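Local coordinates for protein GlcNAc-alpha-1,4-Gal-releasing endo-beta-galactosidase (Clostridium perfringens, PDB 1UPS) that probably hydrolyses internal beta-galactosidic bonds in glycans, releasing the disaccharide GlcNAc-alpha-1,4-Gal, and carries a bound calcium ion, at residues Y335-N340 / S367-E372; L347-Q352 / N383-N388; N290-R295 / W327-R332; G354-G359 / L400-V405. All coordinates share one frame; numbering follows the deposited sequence.

Contact 1 of 4, residues Y335-N340 / S367-E372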
loop_
_atom_site.group_PDB
_atom_site.type_symbol
_atom_site.label_atom_id
_atom_site.label_comp_id
_atom_site.label_asym_id
_atom_site.label_seq_id
_atom_site.Cartn_x
_atom_site.Cartn_y
_atom_site.Cartn_z
ATOM N N TYR A 335 -3.977 -8.068 11.428
ATOM C CA TYR A 335 -2.932 -7.945 12.448
ATOM C C TYR A 335 -2.080 -9.205 12.469
ATOM O O TYR A 335 -2.508 -10.252 12.014
ATOM C CB TYR A 335 -3.546 -7.727 13.836
ATOM C CG TYR A 335 -4.236 -6.397 13.973
ATOM C CD1 TYR A 335 -5.566 -6.239 13.583
ATOM C CD2 TYR A 335 -3.555 -5.282 14.474
ATOM C CE1 TYR A 335 -6.201 -5.013 13.695
ATOM C CE2 TYR A 335 -4.189 -4.041 14.585
ATOM C CZ TYR A 335 -5.512 -3.920 14.195
ATOM O OH TYR A 335 -6.157 -2.705 14.296
ATOM N N THR A 336 -0.876 -9.091 13.012
ATOM C CA THR A 336 0.047 -10.211 13.091
ATOM C C THR A 336 0.007 -10.870 14.450
ATOM O O THR A 336 0.032 -10.181 15.472
ATOM C CB THR A 336 1.475 -9.651 12.851
ATOM O OG1 THR A 336 1.550 -9.126 11.521
ATOM C CG2 THR A 336 2.525 -10.746 12.897
ATOM N N LEU A 337 -0.010 -12.206 14.476
ATOM C CA LEU A 337 0.304 -12.935 15.706
ATOM C C LEU A 337 1.698 -13.544 15.580
ATOM O O LEU A 337 2.064 -14.008 14.509
ATOM C CB LEU A 337 -0.718 -14.054 15.967
ATOM C CG LEU A 337 -2.142 -13.548 16.237
ATOM C CD1 LEU A 337 -2.897 -13.449 14.905
ATOM C CD2 LEU A 337 -2.901 -14.420 17.252
ATOM N N LEU A 338 2.460 -13.548 16.672
ATOM C CA LEU A 338 3.802 -14.134 16.680
ATOM C C LEU A 338 3.843 -15.422 17.519
ATOM O O LEU A 338 3.622 -15.398 18.733
ATOM C CB LEU A 338 4.821 -13.111 17.208
ATOM C CG LEU A 338 4.977 -11.842 16.368
ATOM C CD1 LEU A 338 5.757 -10.771 17.165
ATOM C CD2 LEU A 338 5.679 -12.165 15.054
ATOM N N LYS A 339 4.161 -16.534 16.863
ATOM C CA LYS A 339 4.111 -17.848 17.480
ATOM C C LYS A 339 5.501 -18.477 17.580
ATOM O O LYS A 339 6.245 -18.536 16.591
ATOM C CB LYS A 339 3.171 -18.754 16.667
ATOM C CG LYS A 339 2.928 -20.140 17.263
ATOM C CD LYS A 339 2.187 -20.995 16.257
ATOM C CE LYS A 339 1.479 -22.169 16.910
ATOM N N ASN A 340 5.861 -18.922 18.779
ATOM C CA ASN A 340 7.090 -19.688 18.953
ATOM C C ASN A 340 6.875 -21.082 18.387
ATOM O O ASN A 340 5.915 -21.753 18.758
ATOM C CB ASN A 340 7.464 -19.773 20.428
ATOM C CG ASN A 340 8.835 -20.380 20.649
ATOM O OD1 ASN A 340 8.957 -21.558 21.005
ATOM N ND2 ASN A 340 9.881 -19.587 20.430
ATOM N N SER A 367 -4.793 -8.689 22.834
ATOM C CA SER A 367 -3.487 -8.588 23.505
ATOM C C SER A 367 -2.425 -9.431 22.805
ATOM O O SER A 367 -1.227 -9.246 23.040
ATOM C CB SER A 367 -3.578 -9.011 24.976
ATOM O OG SER A 367 -3.601 -10.416 25.125
ATOM N N ALA A 368 -2.867 -10.356 21.950
ATOM C CA ALA A 368 -1.942 -11.232 21.211
ATOM C C ALA A 368 -1.810 -10.834 19.736
ATOM O O ALA A 368 -1.179 -11.547 18.938
ATOM C CB ALA A 368 -2.384 -12.696 21.336
ATOM N N GLN A 369 -2.372 -9.687 19.379
ATOM C CA GLN A 369 -2.332 -9.223 17.995
ATOM C C GLN A 369 -1.503 -7.947 17.863
ATOM O O GLN A 369 -1.559 -7.066 18.728
ATOM C CB GLN A 369 -3.744 -8.985 17.486
ATOM C CG GLN A 369 -4.567 -10.262 17.430
ATOM C CD GLN A 369 -5.961 -9.992 16.937
ATOM O OE1 GLN A 369 -6.218 -8.927 16.378
ATOM N NE2 GLN A 369 -6.874 -10.946 17.140
ATOM N N TRP A 370 -0.744 -7.862 16.774
ATOM C CA TRP A 370 0.258 -6.809 16.618
ATOM C C TRP A 370 0.207 -6.135 15.243
ATOM O O TRP A 370 0.022 -6.802 14.239
ATOM C CB TRP A 370 1.652 -7.412 16.852
ATOM C CG TRP A 370 1.783 -8.103 18.173
ATOM C CD1 TRP A 370 1.546 -9.425 18.436
ATOM C CD2 TRP A 370 2.198 -7.515 19.416
ATOM N NE1 TRP A 370 1.773 -9.690 19.765
ATOM C CE2 TRP A 370 2.180 -8.538 20.389
ATOM C CE3 TRP A 370 2.581 -6.217 19.807
ATOM C CZ2 TRP A 370 2.521 -8.312 21.733
ATOM C CZ3 TRP A 370 2.927 -5.985 21.136
ATOM C CH2 TRP A 370 2.894 -7.034 22.088
ATOM N N SER A 371 0.331 -4.806 15.214
ATOM C CA SER A 371 0.539 -4.073 13.964
ATOM C C SER A 371 2.025 -4.080 13.611
ATOM O O SER A 371 2.863 -3.829 14.472
ATOM C CB SER A 371 0.066 -2.626 14.099
ATOM O OG SER A 371 -1.318 -2.557 14.386
ATOM N N GLU A 372 2.347 -4.371 12.350
ATOM C CA GLU A 372 3.728 -4.318 11.857
ATOM C C GLU A 372 4.001 -2.969 11.208
ATOM O O GLU A 372 3.293 -2.558 10.278
ATOM C CB GLU A 372 3.941 -5.403 10.820
ATOM C CG GLU A 372 4.453 -6.713 11.352
ATOM C CD GLU A 372 4.545 -7.758 10.259
ATOM O OE1 GLU A 372 3.952 -8.842 10.432
ATOM O OE2 GLU A 372 5.203 -7.495 9.224
HETATM O O HOH W 1 1.021 -13.044 19.101
#
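Strand 335-340 and the 370-372 part of strand 370-375 cross at 111° with their axes 4.8 Å apart, so antiparallel pairing is limited to one bridge, the hydrogen-bonded pair Thr336 and Trp370. Thr336 N donates almost straight to Trp370 O (2.7 Å), whereas the return bond from Trp370 N to Thr336 O is more bent, at 136°. Thr336 O also lies in the plane of the Trp370 indole, at its edge, 3.4 Å from Trp370 CD1. Thr336 OG1 is turned anti to its carbonyl carbon (chi1 -64°) and donates over 2.7 Å to Glu372 OE1, approaching from above the carboxylate plane. Lys329 forms a salt bridge to that same oxygen and Tyr239 bonds to OE2, an environment that would probably favour the ionised carboxylate. At Tyr335, Ser371 OG meets the edge of the ring at CE2, 3.2 Å away, and the Gln369 chain crosses Tyr335 at about a right angle, its OE1 bonded to Arg384. Water 1 accepts from Leu338 N and donates to Ala368 O. A steep single-bridge crossing between two hairpins is consistent with a beta-trefoil. Strand 327-332 pairs antiparallel with 335-340, through Leu337 with Glu330 and Lys339 with Ser328, strand 346-348 packs on Leu337, and Phe381 of strand 378-383 touches Leu338 and Glu372.

Contact 2 of 4, residues L347-Q352 / N383-N388; sequences LNIENQ and NRWKPN
Past strand 346-348, the type I turn from Ile349 to Gln352 faces the irregular segment 383-388: the closest CA pair, Ile349 and Asn383, is 8.4 Å apart, and no hydrogen bond crosses. Side chains and the carbonyls of Ile349 and Glu350 join this turn to the loop after strand 378-383. Ile349 CG1 takes the crowded position between backbone N and carbonyl carbon (chi1 68°), sending CD1 tip to tip against the Asn383 amide, 3.6 Å from OD1. That oxygen accepts from Lys386 N on an in-plane lone pair (2.9 Å), an Asx motif; with ND2 bonded to Ser367 O, the amide is held at both ends. Ile349 O lies in the plane of the Trp385 indole, 3.6 Å from CZ3. Gln352 crosses the indole at about a right angle, its NE2 3.4 Å from Trp385 CH2. Lys386, bent at chi2, sets CE over the centre of a Trp385 ring face. Tyr402 of strand 401-403 packs on Ile349 and Gln352, and Trp370 of strand 370-375 on Ile349 and Asn383.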
loop_
_atom_site.group_PDB
_atom_site.type_symbol
_atom_site.label_atom_id
_atom_site.label_comp_id
_atom_site.label_asym_id
_atom_site.label_seq_id
_atom_site.Cartn_x
_atom_site.Cartn_y
_atom_site.Cartn_z
ATOM N N LEU A 347 2.916 -14.649 21.459
ATOM C CA LEU A 347 3.334 -13.501 22.247
ATOM C C LEU A 347 2.135 -12.609 22.548
ATOM O O LEU A 347 1.385 -12.258 21.645
ATOM C CB LEU A 347 4.395 -12.709 21.486
ATOM C CG LEU A 347 5.665 -13.514 21.194
ATOM C CD1 LEU A 347 6.768 -12.554 20.692
ATOM C CD2 LEU A 347 6.117 -14.295 22.430
ATOM N N ASN A 348 1.962 -12.249 23.816
ATOM C CA ASN A 348 0.801 -11.465 24.225
ATOM C C ASN A 348 1.076 -10.650 25.466
ATOM O O ASN A 348 2.106 -10.843 26.110
ATOM C CB ASN A 348 -0.413 -12.377 24.452
ATOM C CG ASN A 348 -0.284 -13.207 25.699
ATOM O OD1 ASN A 348 -0.792 -12.829 26.757
ATOM N ND2 ASN A 348 0.412 -14.348 25.593
ATOM N N ILE A 349 0.155 -9.736 25.791
ATOM C CA ILE A 349 0.291 -8.878 26.982
ATOM C C ILE A 349 -0.971 -8.869 27.866
ATOM O O ILE A 349 -1.264 -7.873 28.541
ATOM C CB ILE A 349 0.742 -7.428 26.619
ATOM C CG1 ILE A 349 -0.341 -6.660 25.846
ATOM C CG2 ILE A 349 2.091 -7.450 25.854
ATOM C CD1 ILE A 349 -0.054 -5.150 25.684
ATOM N N GLU A 350 -1.684 -9.991 27.885
ATOM C CA GLU A 350 -2.978 -10.074 28.597
ATOM C C GLU A 350 -2.943 -9.596 30.056
ATOM O O GLU A 350 -3.860 -8.888 30.505
ATOM C CB GLU A 350 -3.556 -11.494 28.516
ATOM C CG GLU A 350 -5.019 -11.595 28.985
ATOM C CD GLU A 350 -6.025 -11.022 27.998
ATOM O OE1 GLU A 350 -7.236 -10.967 28.343
ATOM O OE2 GLU A 350 -5.636 -10.618 26.875
ATOM N N ASN A 351 -1.897 -9.976 30.792
ATOM C CA ASN A 351 -1.812 -9.630 32.209
ATOM C C ASN A 351 -1.145 -8.280 32.501
ATOM O O ASN A 351 -1.060 -7.868 33.668
ATOM C CB ASN A 351 -1.163 -10.768 33.014
ATOM C CG ASN A 351 -2.057 -11.996 33.120
ATOM O OD1 ASN A 351 -3.138 -11.945 33.726
ATOM N ND2 ASN A 351 -1.606 -13.114 32.543
ATOM N N GLN A 352 -0.685 -7.606 31.441
ATOM C CA GLN A 352 -0.119 -6.253 31.523
ATOM C C GLN A 352 0.931 -6.123 32.634
ATOM O O GLN A 352 0.784 -5.318 33.576
ATOM C CB GLN A 352 -1.226 -5.200 31.698
ATOM C CG GLN A 352 -2.210 -5.114 30.533
ATOM C CD GLN A 352 -3.207 -3.976 30.708
ATOM O OE1 GLN A 352 -2.899 -2.829 30.385
ATOM N NE2 GLN A 352 -4.389 -4.287 31.247
ATOM N N ASN A 383 0.992 -3.126 19.764
ATOM C CA ASN A 383 -0.111 -3.986 20.213
ATOM C C ASN A 383 -1.475 -3.484 19.732
ATOM O O ASN A 383 -1.685 -2.276 19.628
ATOM C CB ASN A 383 -0.088 -4.108 21.733
ATOM C CG ASN A 383 -0.955 -5.226 22.227
ATOM O OD1 ASN A 383 -2.051 -4.991 22.737
ATOM N ND2 ASN A 383 -0.490 -6.464 22.057
ATOM N N ARG A 384 -2.399 -4.403 19.425
ATOM C CA ARG A 384 -3.748 -3.990 19.017
ATOM C C ARG A 384 -4.585 -3.542 20.223
ATOM O O ARG A 384 -5.246 -2.489 20.187
ATOM C CB ARG A 384 -4.474 -5.121 18.284
ATOM C CG ARG A 384 -5.822 -4.683 17.689
ATOM C CD ARG A 384 -6.673 -5.827 17.215
ATOM N NE ARG A 384 -7.893 -5.346 16.558
ATOM C CZ ARG A 384 -8.691 -6.104 15.812
ATOM N NH1 ARG A 384 -8.429 -7.394 15.646
ATOM N NH2 ARG A 384 -9.775 -5.570 15.250
ATOM N N TRP A 385 -4.567 -4.351 21.282
ATOM C CA TRP A 385 -5.346 -4.069 22.492
ATOM C C TRP A 385 -4.895 -2.754 23.125
ATOM O O TRP A 385 -5.726 -1.924 23.534
ATOM C CB TRP A 385 -5.171 -5.215 23.486
ATOM C CG TRP A 385 -6.062 -5.163 24.708
ATOM C CD1 TRP A 385 -7.376 -4.724 24.779
ATOM C CD2 TRP A 385 -5.713 -5.583 26.023
ATOM N NE1 TRP A 385 -7.842 -4.850 26.069
ATOM C CE2 TRP A 385 -6.842 -5.372 26.854
ATOM C CE3 TRP A 385 -4.546 -6.118 26.598
ATOM C CZ2 TRP A 385 -6.834 -5.679 28.217
ATOM C CZ3 TRP A 385 -4.544 -6.431 27.947
ATOM C CH2 TRP A 385 -5.679 -6.203 28.746
ATOM N N LYS A 386 -3.576 -2.564 23.179
ATOM C CA LYS A 386 -2.985 -1.356 23.764
ATOM C C LYS A 386 -2.074 -0.671 22.752
ATOM O O LYS A 386 -0.846 -0.847 22.791
ATOM C CB LYS A 386 -2.203 -1.701 25.044
ATOM C CG LYS A 386 -3.004 -2.411 26.154
ATOM C CD LYS A 386 -4.060 -1.507 26.796
ATOM C CE LYS A 386 -5.001 -2.325 27.685
ATOM N NZ LYS A 386 -6.190 -1.539 28.137
ATOM N N PRO A 387 -2.667 0.112 21.849
ATOM C CA PRO A 387 -1.950 0.637 20.680
ATOM C C PRO A 387 -0.838 1.662 20.949
ATOM O O PRO A 387 -0.177 2.083 19.988
ATOM C CB PRO A 387 -3.077 1.221 19.816
ATOM C CG PRO A 387 -4.137 1.569 20.771
ATOM C CD PRO A 387 -4.088 0.522 21.851
ATOM N N ASN A 388 -0.627 2.055 22.205
ATOM C CA ASN A 388 0.563 2.858 22.533
ATOM C C ASN A 388 1.797 2.002 22.863
ATOM O O ASN A 388 2.887 2.531 23.053
ATOM C CB ASN A 388 0.285 3.805 23.701
ATOM C CG ASN A 388 -0.532 5.018 23.289
ATOM O OD1 ASN A 388 -0.418 5.512 22.156
ATOM N ND2 ASN A 388 -1.353 5.513 24.206
#

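Contact 3 of 4, residues N290-R295 / W327-R332; sequences NNYLIR and WSKEYR
Two strands of what is probably a ricin-type beta-trefoil domain at the C-terminal end meet here, 291-295 crossing 327-332 at 113° with an axis approach of 4.8 Å. The steep crossing permits a single antiparallel hydrogen-bonded pair, Tyr292 with Trp327. Tyr292 N reaches Trp327 O at 2.8 Å and Trp327 N returns the bond to Tyr292 O. Tyr292 O also sits in the plane of the Trp327 indole, at its edge, 3.4 Å from CD1. One face of that indole carries Ile294: CD1 makes a CH-pi contact with the five-membered ring, 3.8 Å from its centroid and 20° off the normal. Trp327 NE1 hydrogen-bonds to Leu303 O, which helps to hold the ring's orientation. The aliphatic part of Lys329 crosses Tyr292 at about a right angle, with CD 3.6 Å from CE2. A bend at chi3 (87°) turns the Lys329 amine to its salt-bridge partner Glu372. Asn290 ND2 donates to Tyr292 OH, and water 2 bridges Asn290 O to Lys329 N. Strand 291-296 pairs with 414-419, and 327-332 with 335-340; such a crossing between neighbouring two-stranded ribbons, one of them closing the first strand of the domain on the last, is consistent with a beta-trefoil.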
loop_
_atom_site.group_PDB
_atom_site.type_symbol
_atom_site.label_atom_id
_atom_site.label_comp_id
_atom_site.label_asym_id
_atom_site.label_seq_id
_atom_site.Cartn_x
_atom_site.Cartn_y
_atom_site.Cartn_z
ATOM N N ASN A 290 6.621 -20.392 6.429
ATOM C CA ASN A 290 7.852 -19.642 6.729
ATOM C C ASN A 290 8.196 -19.659 8.210
ATOM O O ASN A 290 7.304 -19.564 9.062
ATOM C CB ASN A 290 7.707 -18.182 6.289
ATOM C CG ASN A 290 7.851 -17.995 4.782
ATOM O OD1 ASN A 290 7.815 -18.958 4.001
ATOM N ND2 ASN A 290 8.000 -16.737 4.362
ATOM N N ASN A 291 9.493 -19.760 8.513
ATOM C CA ASN A 291 9.972 -19.621 9.878
ATOM C C ASN A 291 10.920 -18.426 9.911
ATOM O O ASN A 291 11.516 -18.085 8.876
ATOM C CB ASN A 291 10.685 -20.897 10.338
ATOM C CG ASN A 291 9.781 -22.115 10.302
ATOM O OD1 ASN A 291 8.603 -22.031 10.645
ATOM N ND2 ASN A 291 10.320 -23.248 9.860
ATOM N N TYR A 292 11.029 -17.786 11.073
ATOM C CA TYR A 292 11.850 -16.573 11.209
ATOM C C TYR A 292 12.679 -16.574 12.478
ATOM O O TYR A 292 12.216 -17.015 13.546
ATOM C CB TYR A 292 10.966 -15.326 11.259
ATOM C CG TYR A 292 10.091 -15.147 10.062
ATOM C CD1 TYR A 292 10.522 -14.386 8.965
ATOM C CD2 TYR A 292 8.811 -15.714 10.026
ATOM C CE1 TYR A 292 9.694 -14.219 7.828
ATOM C CE2 TYR A 292 7.984 -15.555 8.905
ATOM C CZ TYR A 292 8.433 -14.810 7.818
ATOM O OH TYR A 292 7.610 -14.660 6.722
ATOM N N LEU A 293 13.897 -16.034 12.372
ATOM C CA LEU A 293 14.619 -15.574 13.563
ATOM C C LEU A 293 14.196 -14.118 13.734
ATOM O O LEU A 293 13.780 -13.483 12.757
ATOM C CB LEU A 293 16.135 -15.647 13.350
ATOM C CG LEU A 293 16.732 -17.030 13.084
ATOM C CD1 LEU A 293 18.211 -16.908 12.731
ATOM C CD2 LEU A 293 16.528 -17.923 14.313
ATOM N N ILE A 294 14.274 -13.593 14.957
ATOM C CA ILE A 294 13.909 -12.195 15.221
ATOM C C ILE A 294 15.043 -11.529 15.991
ATOM O O ILE A 294 15.332 -11.904 17.126
ATOM C CB ILE A 294 12.581 -12.103 16.030
ATOM C CG1 ILE A 294 11.440 -12.822 15.292
ATOM C CG2 ILE A 294 12.196 -10.633 16.236
ATOM C CD1 ILE A 294 10.109 -12.883 16.091
ATOM N N ARG A 295 15.673 -10.548 15.360
ATOM C CA ARG A 295 16.876 -9.930 15.906
ATOM C C ARG A 295 16.640 -8.461 16.265
ATOM O O ARG A 295 16.034 -7.715 15.483
ATOM C CB ARG A 295 17.994 -10.029 14.869
ATOM C CG ARG A 295 19.381 -9.602 15.386
ATOM C CD ARG A 295 20.474 -9.622 14.302
ATOM N NE ARG A 295 21.773 -9.878 14.931
ATOM C CZ ARG A 295 22.962 -9.829 14.325
ATOM N NH1 ARG A 295 23.068 -9.533 13.029
ATOM N NH2 ARG A 295 24.057 -10.072 15.032
ATOM N N TRP A 327 10.397 -18.690 14.885
ATOM C CA TRP A 327 9.048 -18.103 15.024
ATOM C C TRP A 327 8.230 -18.192 13.737
ATOM O O TRP A 327 8.787 -18.209 12.649
ATOM C CB TRP A 327 9.154 -16.620 15.452
ATOM C CG TRP A 327 9.957 -16.442 16.702
ATOM C CD1 TRP A 327 11.313 -16.399 16.799
ATOM C CD2 TRP A 327 9.455 -16.345 18.043
ATOM N NE1 TRP A 327 11.696 -16.256 18.112
ATOM C CE2 TRP A 327 10.572 -16.221 18.900
ATOM C CE3 TRP A 327 8.165 -16.322 18.608
ATOM C CZ2 TRP A 327 10.450 -16.086 20.289
ATOM C CZ3 TRP A 327 8.038 -16.192 19.999
ATOM C CH2 TRP A 327 9.180 -16.063 20.818
ATOM N N SER A 328 6.902 -18.229 13.880
ATOM C CA SER A 328 5.965 -18.232 12.754
ATOM C C SER A 328 5.087 -17.003 12.891
ATOM O O SER A 328 4.892 -16.486 14.000
ATOM C CB SER A 328 5.032 -19.456 12.815
ATOM O OG SER A 328 5.708 -20.655 12.504
ATOM N N LYS A 329 4.544 -16.550 11.768
ATOM C CA LYS A 329 3.525 -15.508 11.783
ATOM C C LYS A 329 2.164 -16.046 11.373
ATOM O O LYS A 329 2.051 -16.916 10.505
ATOM C CB LYS A 329 3.900 -14.350 10.867
ATOM C CG LYS A 329 5.258 -13.749 11.154
ATOM C CD LYS A 329 5.730 -12.897 9.973
ATOM C CE LYS A 329 5.222 -11.493 10.100
ATOM N NZ LYS A 329 5.498 -10.719 8.852
ATOM N N GLU A 330 1.133 -15.505 12.011
ATOM C CA GLU A 330 -0.241 -15.789 11.645
ATOM C C GLU A 330 -0.960 -14.459 11.599
ATOM O O GLU A 330 -0.551 -13.501 12.263
ATOM C CB GLU A 330 -0.888 -16.706 12.669
ATOM C CG GLU A 330 -0.413 -18.146 12.575
ATOM C CD GLU A 330 -0.931 -19.020 13.695
ATOM O OE1 GLU A 330 -2.062 -18.794 14.165
ATOM O OE2 GLU A 330 -0.208 -19.954 14.090
ATOM N N TYR A 331 -2.011 -14.387 10.790
ATOM C CA TYR A 331 -2.721 -13.126 10.605
ATOM C C TYR A 331 -4.205 -13.237 10.983
ATOM O O TYR A 331 -4.841 -14.281 10.764
ATOM C CB TYR A 331 -2.492 -12.592 9.181
ATOM C CG TYR A 331 -1.020 -12.529 8.806
ATOM C CD1 TYR A 331 -0.415 -13.558 8.075
ATOM C CD2 TYR A 331 -0.218 -11.464 9.222
ATOM C CE1 TYR A 331 0.940 -13.511 7.750
ATOM C CE2 TYR A 331 1.129 -11.411 8.902
ATOM C CZ TYR A 331 1.705 -12.431 8.172
ATOM O OH TYR A 331 3.040 -12.371 7.853
ATOM N N ARG A 332 -4.725 -12.183 11.615
ATOM C CA ARG A 332 -6.152 -12.082 11.947
ATOM C C ARG A 332 -6.571 -10.613 11.919
ATOM O O ARG A 332 -5.904 -9.767 12.512
ATOM C CB ARG A 332 -6.442 -12.694 13.321
HETATM O O HOH W 2 5.022 -17.807 9.261
#

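Contact 4 of 4, residues G354-G359 / L400-V405; sequences GYIEHG and LQYGNV
Tyr402 holds CG between its backbone N and carbonyl carbon (chi1 70°), the crowded position, which swings the phenol back along Gly354. The ring therefore lies against the glycine backbone, with CE1 3.4 Å from Gly354 CA, and Gly354 N gives a weak hydrogen bond to Tyr402 OH. A single backbone bridge, Tyr355 with Gln401, joins the residues leading into strand 357-359 to strand 401-403, whose partner is strand 390-392. Its bonds run from Tyr402 N to Gly354 O (3.2 Å) and from Ile356 N to Leu400 O (3.1 Å). Ile356 and Leu400 lie side by side, CG1 against CG at 3.6 Å. Tyr355 and Gln401 also run alongside, their CE1 and CG 3.9 Å apart; Glu397 and Ser395, respectively, bind their polar ends. Water 3 joins Gly354 O to Gln401 NE2, and water 4 donates to both Ile356 O and Leu400 O. With water as second donor, Gly354 O and Leu400 O are each gripped twice, so hydrated backbone bonding lies beside an apolar Ile356-Leu400 patch.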
loop_
_atom_site.group_PDB
_atom_site.type_symbol
_atom_site.label_atom_id
_atom_site.label_comp_id
_atom_site.label_asym_id
_atom_site.label_seq_id
_atom_site.Cartn_x
_atom_site.Cartn_y
_atom_site.Cartn_z
ATOM N N GLY A 354 4.213 -5.443 32.037
ATOM C CA GLY A 354 5.353 -4.711 31.508
ATOM C C GLY A 354 6.255 -5.580 30.638
ATOM O O GLY A 354 7.165 -5.061 29.980
ATOM N N TYR A 355 6.001 -6.891 30.640
ATOM C CA TYR A 355 6.793 -7.852 29.862
ATOM C C TYR A 355 5.932 -8.639 28.897
ATOM O O TYR A 355 4.752 -8.914 29.172
ATOM C CB TYR A 355 7.559 -8.816 30.793
ATOM C CG TYR A 355 8.538 -8.092 31.691
ATOM C CD1 TYR A 355 9.843 -7.812 31.259
ATOM C CD2 TYR A 355 8.150 -7.657 32.962
ATOM C CE1 TYR A 355 10.743 -7.119 32.086
ATOM C CE2 TYR A 355 9.028 -6.965 33.791
ATOM C CZ TYR A 355 10.324 -6.696 33.353
ATOM O OH TYR A 355 11.197 -6.012 34.187
ATOM N N ILE A 356 6.512 -9.012 27.756
ATOM C CA ILE A 356 5.812 -9.874 26.811
ATOM C C ILE A 356 5.635 -11.246 27.457
ATOM O O ILE A 356 6.595 -11.815 27.993
ATOM C CB ILE A 356 6.604 -10.010 25.476
ATOM C CG1 ILE A 356 6.801 -8.642 24.811
ATOM C CG2 ILE A 356 5.881 -10.976 24.516
ATOM C CD1 ILE A 356 5.492 -7.983 24.332
ATOM N N GLU A 357 4.409 -11.769 27.398
ATOM C CA GLU A 357 4.088 -13.101 27.906
ATOM C C GLU A 357 4.028 -14.092 26.747
ATOM O O GLU A 357 3.931 -13.688 25.589
ATOM C CB GLU A 357 2.723 -13.072 28.626
ATOM C CG GLU A 357 2.679 -12.101 29.796
ATOM C CD GLU A 357 1.287 -11.970 30.384
ATOM O OE1 GLU A 357 0.809 -12.966 30.975
ATOM O OE2 GLU A 357 0.674 -10.886 30.234
ATOM N N HIS A 358 4.084 -15.384 27.053
ATOM C CA HIS A 358 3.896 -16.415 26.031
ATOM C C HIS A 358 2.992 -17.542 26.529
ATOM O O HIS A 358 3.234 -18.115 27.593
ATOM C CB HIS A 358 5.234 -16.997 25.538
ATOM C CG HIS A 358 6.133 -17.487 26.633
ATOM N ND1 HIS A 358 6.131 -18.795 27.064
ATOM C CD2 HIS A 358 7.072 -16.849 27.377
ATOM C CE1 HIS A 358 7.019 -18.944 28.031
ATOM N NE2 HIS A 358 7.605 -17.778 28.243
ATOM N N GLY A 359 1.953 -17.841 25.753
ATOM C CA GLY A 359 1.011 -18.893 26.113
ATOM C C GLY A 359 0.165 -19.340 24.943
ATOM O O GLY A 359 0.076 -18.668 23.914
ATOM N N LEU A 400 12.184 -9.725 27.155
ATOM C CA LEU A 400 11.414 -8.879 26.243
ATOM C C LEU A 400 10.360 -8.049 26.956
ATOM O O LEU A 400 9.566 -8.576 27.749
ATOM C CB LEU A 400 10.725 -9.752 25.194
ATOM C CG LEU A 400 10.212 -9.101 23.915
ATOM C CD1 LEU A 400 11.317 -8.358 23.184
ATOM C CD2 LEU A 400 9.593 -10.184 22.992
ATOM N N GLN A 401 10.352 -6.750 26.663
ATOM C CA GLN A 401 9.420 -5.808 27.299
ATOM C C GLN A 401 8.369 -5.313 26.312
ATOM O O GLN A 401 8.502 -5.498 25.104
ATOM C CB GLN A 401 10.178 -4.585 27.823
ATOM C CG GLN A 401 11.248 -4.874 28.885
ATOM C CD GLN A 401 12.123 -3.673 29.124
ATOM O OE1 GLN A 401 13.223 -3.574 28.555
ATOM N NE2 GLN A 401 11.634 -2.731 29.937
ATOM N N TYR A 402 7.315 -4.679 26.827
ATOM C CA TYR A 402 6.501 -3.800 25.989
ATOM C C TYR A 402 6.407 -2.475 26.751
ATOM O O TYR A 402 6.539 -2.444 27.986
ATOM C CB TYR A 402 5.092 -4.371 25.682
ATOM C CG TYR A 402 4.198 -4.378 26.900
ATOM C CD1 TYR A 402 4.108 -5.513 27.710
ATOM C CD2 TYR A 402 3.501 -3.222 27.288
ATOM C CE1 TYR A 402 3.309 -5.511 28.858
ATOM C CE2 TYR A 402 2.716 -3.204 28.432
ATOM C CZ TYR A 402 2.622 -4.353 29.203
ATOM O OH TYR A 402 1.861 -4.311 30.342
ATOM N N GLY A 403 6.187 -1.398 26.013
ATOM C CA GLY A 403 6.004 -0.084 26.606
ATOM C C GLY A 403 5.831 0.949 25.511
ATOM O O GLY A 403 5.909 0.632 24.320
ATOM N N ASN A 404 5.622 2.191 25.927
ATOM C CA ASN A 404 5.514 3.306 25.004
ATOM C C ASN A 404 6.901 3.941 24.847
ATOM O O ASN A 404 7.406 4.600 25.760
ATOM C CB ASN A 404 4.469 4.321 25.528
ATOM C CG ASN A 404 4.168 5.423 24.529
ATOM O OD1 ASN A 404 4.871 5.570 23.531
ATOM N ND2 ASN A 404 3.102 6.204 24.785
ATOM N N VAL A 405 7.537 3.683 23.710
ATOM C CA VAL A 405 8.871 4.226 23.425
ATOM C C VAL A 405 8.849 4.716 21.980
ATOM O O VAL A 405 8.062 4.196 21.161
ATOM C CB VAL A 405 10.023 3.187 23.676
ATOM C CG1 VAL A 405 9.911 2.570 25.075
ATOM C CG2 VAL A 405 10.073 2.114 22.593
HETATM O O HOH W 3 8.724 -2.979 30.683
HETATM O O HOH W 4 9.275 -11.213 28.337
#

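In the fold
All four contacts lie in the C-terminal half of the chain, on one side of its centre and away from the calcium site in the GH16 region. Contact 3 closes before the others open; contacts 1, 2 and 4 then interleave. Contacts 1 and 3, with centres 9 Å apart, share the two-stranded sheet 327-332/335-340 and repeat the same steep single-bridge crossing. Contacts 2 and 4, 8 Å apart, share the sheet 346-348/357-359. Trp370 joins the two groups by packing on Asn383 and Ile356. Contacts 3 and 4, about 17 Å between centres, do not touch, whereas contacts 2 and 3, about 18 Å between centres, still meet through Leu347 and Trp327. Such interlocked hairpins are consistent with one compact beta-trefoil-like module beside the probable catalytic domain.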